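Local coordinates for trichomaglin (Trichosanthes lepiniana, PDB 1SGL), which probably cleaves RNA as an S-like ribonuclease of the T2 family, a hydrolase acting on ester bonds, at residues G99-Y102 with E103-T107; E116-Y119 with F120-L124. One frame throughout, in Å; residues are numbered along the deposited sequence.

Interaction 1 (G99-Y102 with E103-T107); sequences GQQY and EKHGT. With SO4 (sulfate ion), chain B.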
loop_
_atom_site.group_PDB
_atom_site.type_symbol
_atom_site.label_atom_id
_atom_site.label_comp_id
_atom_site.label_asym_id
_atom_site.label_seq_id
_atom_site.Cartn_x
_atom_site.Cartn_y
_atom_site.Cartn_z
ATOM N N GLY A 99 2.687 8.502 -10.027
ATOM C CA GLY A 99 3.855 9.261 -10.430
ATOM C C GLY A 99 4.737 9.607 -9.251
ATOM O O GLY A 99 5.953 9.409 -9.300
ATOM N N GLN A 100 4.124 10.131 -8.192
ATOM C CA GLN A 100 4.859 10.502 -6.998
ATOM C C GLN A 100 5.611 9.308 -6.408
ATOM O O GLN A 100 6.783 9.431 -6.044
ATOM C CB GLN A 100 3.921 11.060 -5.939
ATOM C CG GLN A 100 4.636 11.370 -4.639
ATOM C CD GLN A 100 3.803 11.033 -3.430
ATOM O OE1 GLN A 100 3.286 9.923 -3.318
ATOM N NE2 GLN A 100 3.662 11.985 -2.517
ATOM N N GLN A 101 4.938 8.159 -6.316
ATOM C CA GLN A 101 5.570 6.964 -5.762
ATOM C C GLN A 101 6.749 6.534 -6.605
ATOM O O GLN A 101 7.804 6.175 -6.075
ATOM C CB GLN A 101 4.569 5.812 -5.653
ATOM C CG GLN A 101 3.564 6.003 -4.539
ATOM C CD GLN A 101 4.234 6.097 -3.182
ATOM O OE1 GLN A 101 4.937 5.184 -2.769
ATOM N NE2 GLN A 101 4.023 7.206 -2.489
ATOM N N TYR A 102 6.580 6.578 -7.922
ATOM C CA TYR A 102 7.665 6.190 -8.809
ATOM C C TYR A 102 8.881 7.116 -8.713
ATOM O O TYR A 102 10.012 6.649 -8.592
ATOM C CB TYR A 102 7.214 6.162 -10.264
ATOM C CG TYR A 102 8.391 5.920 -11.178
ATOM C CD1 TYR A 102 9.044 4.690 -11.176
ATOM C CD2 TYR A 102 8.918 6.950 -11.970
ATOM C CE1 TYR A 102 10.190 4.483 -11.928
ATOM C CE2 TYR A 102 10.074 6.753 -12.726
ATOM C CZ TYR A 102 10.703 5.514 -12.697
ATOM O OH TYR A 102 11.850 5.284 -13.424
ATOM N N GLU A 103 8.648 8.424 -8.787
ATOM C CA GLU A 103 9.741 9.388 -8.733
ATOM C C GLU A 103 10.421 9.448 -7.360
ATOM O O GLU A 103 11.645 9.450 -7.257
ATOM C CB GLU A 103 9.238 10.784 -9.105
ATOM C CG GLU A 103 8.674 10.920 -10.516
ATOM C CD GLU A 103 8.359 12.372 -10.874
ATOM O OE1 GLU A 103 7.813 13.099 -10.012
ATOM O OE2 GLU A 103 8.650 12.788 -12.015
ATOM N N LYS A 104 9.619 9.497 -6.309
ATOM C CA LYS A 104 10.156 9.586 -4.962
ATOM C C LYS A 104 10.835 8.309 -4.456
ATOM O O LYS A 104 11.832 8.383 -3.733
ATOM C CB LYS A 104 9.042 9.997 -3.997
ATOM C CG LYS A 104 9.527 10.442 -2.632
ATOM C CD LYS A 104 8.363 10.860 -1.749
ATOM C CE LYS A 104 8.839 11.243 -0.359
ATOM N NZ LYS A 104 7.689 11.543 0.546
ATOM N N HIS A 105 10.326 7.142 -4.850
ATOM C CA HIS A 105 10.894 5.887 -4.361
ATOM C C HIS A 105 11.407 4.907 -5.409
ATOM O O HIS A 105 12.479 4.317 -5.243
ATOM C CB HIS A 105 9.864 5.168 -3.485
ATOM C CG HIS A 105 9.318 6.009 -2.376
ATOM N ND1 HIS A 105 10.119 6.570 -1.406
ATOM C CD2 HIS A 105 8.049 6.376 -2.078
ATOM C CE1 HIS A 105 9.367 7.250 -0.557
ATOM N NE2 HIS A 105 8.108 7.148 -0.942
ATOM N N GLY A 106 10.637 4.714 -6.474
ATOM C CA GLY A 106 11.038 3.778 -7.508
ATOM C C GLY A 106 12.393 4.075 -8.118
ATOM O O GLY A 106 13.131 3.162 -8.482
ATOM N N THR A 107 12.722 5.354 -8.240
ATOM C CA THR A 107 13.999 5.754 -8.823
ATOM C C THR A 107 15.157 5.330 -7.921
ATOM O O THR A 107 16.245 5.017 -8.399
ATOM C CB THR A 107 14.050 7.280 -9.044
ATOM O OG1 THR A 107 13.798 7.951 -7.806
ATOM C CG2 THR A 107 12.993 7.708 -10.054
HETATM S S SO4 B . 5.113 8.343 0.904
HETATM O O1 SO4 B . 5.482 9.375 1.889
HETATM O O2 SO4 B . 5.932 8.521 -0.308
HETATM O O3 SO4 B . 3.689 8.487 0.563
HETATM O O4 SO4 B . 5.341 6.996 1.467
#
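Gln101 and His105, one turn apart on helix 97-106, run side by side and grip the same oxygen of a sulfate, probably taken from the crystallisation liquor. Of the bonds to the sulfate, the shortest is His105 NE2 to O2, 2.6 Å with an N-H...O angle of 157°; the oxygen lies at the edge of the imidazole. Gln101 NE2 reaches that O2 at 3.2 Å and gives a weak bond to O3. The same amide nitrogen donates to Gln100 OE1 at 2.9 Å, from above the carbonyl plane of that acceptor. Lys104 arrives extended, and its NZ makes only a weak, 3.4 Å bond to sulfate O1. His43, from strand 40-47, adds a further bond to the ion.

Van der Waals contacts flank the ring: Gln101 OE1 lies at its edge, 3.4 Å from His105 CD2, with amide and ring planes 48° apart, while Lys104 CG lies over one face, toward its rim. Away from the sulfate, Thr107 CG2 lies over a face of the Tyr102 ring, 4.1 Å from CE2; the phenol swings there because CG is anti to the backbone N (chi1 173°).

In the backbone, Gln101 O accepts from both His105 N and Gly106 N, marking a wider pi-type turn. Thr107 OG1 donates to Glu103 O, and the carboxylate of Glu103 takes bonds from Ser89 and Phe63. Donors from histidine, glutamine and lysine converge on one anion, the histidine opening the HGTC sequence characteristic of T2 ribonucleases, which is consistent with a site for an RNA phosphate.

Interaction 2 (E116-Y119 with F120-L124); sequences EWNY and FKKTL
Regular i to i+4 bonds join Glu116-Asn118 to Phe120-Lys122, with Phe120 N to Glu116 O at 3.0 Å and nearly straight (165°), as expected of the first turns of an alpha-helix, here helix 116-129 of the T2 ribonuclease fold. Phe120 and Tyr119 then form a T-shaped pair between sequence neighbours: the tyrosine edge points at the phenylalanine face, centroids 5.4 Å apart and planes at 69°. Tyr119 CD2 does the touching, 4.0 Å from Phe120 CE1 and displaced toward the rim of that face. The differing first torsions bring this about, since Tyr119 CG is anti to its own nitrogen (chi1 179°) whereas Phe120 CG stands beside its nitrogen. Trp79 and Trp98 also meet the phenylalanine, so an alanine at Phe120 would probably leave the Tyr119 edge without its face and open a gap between the helix and these two tryptophans.

Along another side of the helix, Lys121 brings its extended chain obliquely up to the CZ3-CH2 side of the Trp117 indole, CD being 3.5 Å from CZ3. The indole also meets Phe71. Glu116, by contrast, turns its carboxylate outward from the helix to the backbone N of Asp64, and the Tyr119 hydroxyl is bonded to Leu45 O.

The Tyr119 carbonyl is gripped twice: Thr123 N and Thr123 OG1 reach its oxygen from opposite faces of the carbonyl plane, the hydroxyl at 2.8 Å, and the same OG1 lies 4.1 Å above the centre of the Tyr119 ring.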
loop_
_atom_site.group_PDB
_atom_site.type_symbol
_atom_site.label_atom_id
_atom_site.label_comp_id
_atom_site.label_asym_id
_atom_site.label_seq_id
_atom_site.Cartn_x
_atom_site.Cartn_y
_atom_site.Cartn_z
ATOM N N GLU A 116 10.089 2.770 -14.969
ATOM C CA GLU A 116 8.668 2.789 -14.645
ATOM C C GLU A 116 7.961 1.463 -14.815
ATOM O O GLU A 116 7.374 0.937 -13.877
ATOM C CB GLU A 116 7.946 3.813 -15.511
ATOM C CG GLU A 116 8.070 5.220 -15.036
ATOM C CD GLU A 116 7.261 6.167 -15.886
ATOM O OE1 GLU A 116 6.040 5.944 -16.022
ATOM O OE2 GLU A 116 7.846 7.130 -16.416
ATOM N N TRP A 117 8.005 0.943 -16.033
ATOM C CA TRP A 117 7.343 -0.307 -16.359
ATOM C C TRP A 117 7.564 -1.406 -15.329
ATOM O O TRP A 117 6.611 -1.956 -14.778
ATOM C CB TRP A 117 7.809 -0.808 -17.721
ATOM C CG TRP A 117 6.856 -1.773 -18.304
ATOM C CD1 TRP A 117 5.614 -1.495 -18.794
ATOM C CD2 TRP A 117 7.036 -3.185 -18.430
ATOM N NE1 TRP A 117 5.007 -2.651 -19.219
ATOM C CE2 TRP A 117 5.858 -3.704 -19.007
ATOM C CE3 TRP A 117 8.079 -4.064 -18.107
ATOM C CZ2 TRP A 117 5.689 -5.071 -19.272
ATOM C CZ3 TRP A 117 7.912 -5.425 -18.371
ATOM C CH2 TRP A 117 6.723 -5.914 -18.948
ATOM N N ASN A 118 8.830 -1.719 -15.088
ATOM C CA ASN A 118 9.216 -2.753 -14.144
ATOM C C ASN A 118 8.759 -2.426 -12.723
ATOM O O ASN A 118 8.442 -3.324 -11.949
ATOM C CB ASN A 118 10.737 -2.938 -14.191
ATOM C CG ASN A 118 11.210 -4.110 -13.358
ATOM O OD1 ASN A 118 10.680 -5.219 -13.462
ATOM N ND2 ASN A 118 12.223 -3.875 -12.531
ATOM N N TYR A 119 8.725 -1.142 -12.383
ATOM C CA TYR A 119 8.294 -0.731 -11.056
ATOM C C TYR A 119 6.822 -1.095 -10.835
ATOM O O TYR A 119 6.481 -1.749 -9.851
ATOM C CB TYR A 119 8.488 0.772 -10.873
ATOM C CG TYR A 119 8.034 1.290 -9.527
ATOM C CD1 TYR A 119 8.693 0.924 -8.347
ATOM C CD2 TYR A 119 6.942 2.154 -9.432
ATOM C CE1 TYR A 119 8.269 1.414 -7.104
ATOM C CE2 TYR A 119 6.515 2.646 -8.212
ATOM C CZ TYR A 119 7.177 2.279 -7.049
ATOM O OH TYR A 119 6.737 2.795 -5.848
ATOM N N PHE A 120 5.954 -0.682 -11.751
ATOM C CA PHE A 120 4.536 -0.993 -11.617
ATOM C C PHE A 120 4.269 -2.476 -11.795
ATOM O O PHE A 120 3.437 -3.049 -11.097
ATOM C CB PHE A 120 3.715 -0.173 -12.614
ATOM C CG PHE A 120 3.769 1.294 -12.347
ATOM C CD1 PHE A 120 3.266 1.811 -11.157
ATOM C CD2 PHE A 120 4.389 2.156 -13.241
ATOM C CE1 PHE A 120 3.387 3.166 -10.855
ATOM C CE2 PHE A 120 4.516 3.517 -12.951
ATOM C CZ PHE A 120 4.016 4.020 -11.756
ATOM N N LYS A 121 4.984 -3.099 -12.725
ATOM C CA LYS A 121 4.818 -4.523 -12.968
ATOM C C LYS A 121 5.157 -5.321 -11.711
ATOM O O LYS A 121 4.399 -6.195 -11.302
ATOM C CB LYS A 121 5.731 -4.975 -14.098
ATOM C CG LYS A 121 5.675 -6.461 -14.367
ATOM C CD LYS A 121 6.636 -6.835 -15.484
ATOM C CE LYS A 121 6.551 -8.317 -15.813
ATOM N NZ LYS A 121 7.474 -8.686 -16.922
ATOM N N LYS A 122 6.300 -5.017 -11.105
ATOM C CA LYS A 122 6.731 -5.724 -9.903
ATOM C C LYS A 122 5.816 -5.463 -8.715
ATOM O O LYS A 122 5.488 -6.373 -7.958
ATOM C CB LYS A 122 8.151 -5.318 -9.514
ATOM C CG LYS A 122 8.943 -6.469 -8.937
ATOM C CD LYS A 122 9.250 -7.466 -10.049
ATOM C CE LYS A 122 9.617 -8.831 -9.504
ATOM N NZ LYS A 122 8.457 -9.457 -8.811
ATOM N N THR A 123 5.418 -4.212 -8.541
ATOM C CA THR A 123 4.550 -3.871 -7.431
ATOM C C THR A 123 3.212 -4.607 -7.534
ATOM O O THR A 123 2.714 -5.136 -6.544
ATOM C CB THR A 123 4.319 -2.354 -7.365
ATOM O OG1 THR A 123 5.579 -1.691 -7.158
ATOM C CG2 THR A 123 3.374 -2.011 -6.216
ATOM N N LEU A 124 2.643 -4.656 -8.735
ATOM C CA LEU A 124 1.370 -5.346 -8.938
ATOM C C LEU A 124 1.508 -6.863 -8.773
ATOM O O LEU A 124 0.627 -7.516 -8.208
ATOM C CB LEU A 124 0.807 -5.015 -10.323
ATOM C CG LEU A 124 0.236 -3.595 -10.434
ATOM C CD1 LEU A 124 -0.096 -3.272 -11.883
ATOM C CD2 LEU A 124 -1.014 -3.486 -9.566
#

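Interactions 1 and 2 lie on successive helices, 97-106 and 116-129, with centres about 11 Å apart, and they touch directly. Tyr102 meets both Tyr119 and Glu116: its CD1 is 3.7 Å from Tyr119 CD2, and its CE2 is 3.4 Å from Glu116 CG. Tyr119 also packs against the pi-type turn, its CE1 3.7 Å from Gly106 CA. Gln101 takes part on both sides: its backbone O is 3.6 Å from Tyr119 OH, while its NE2, with Lys104 and His105, faces the sulfate. Interaction 1 therefore carries the probable phosphate site, whereas interaction 2 supplies none of the sulfate ligands and meets interaction 1 through Tyr119 and Glu116.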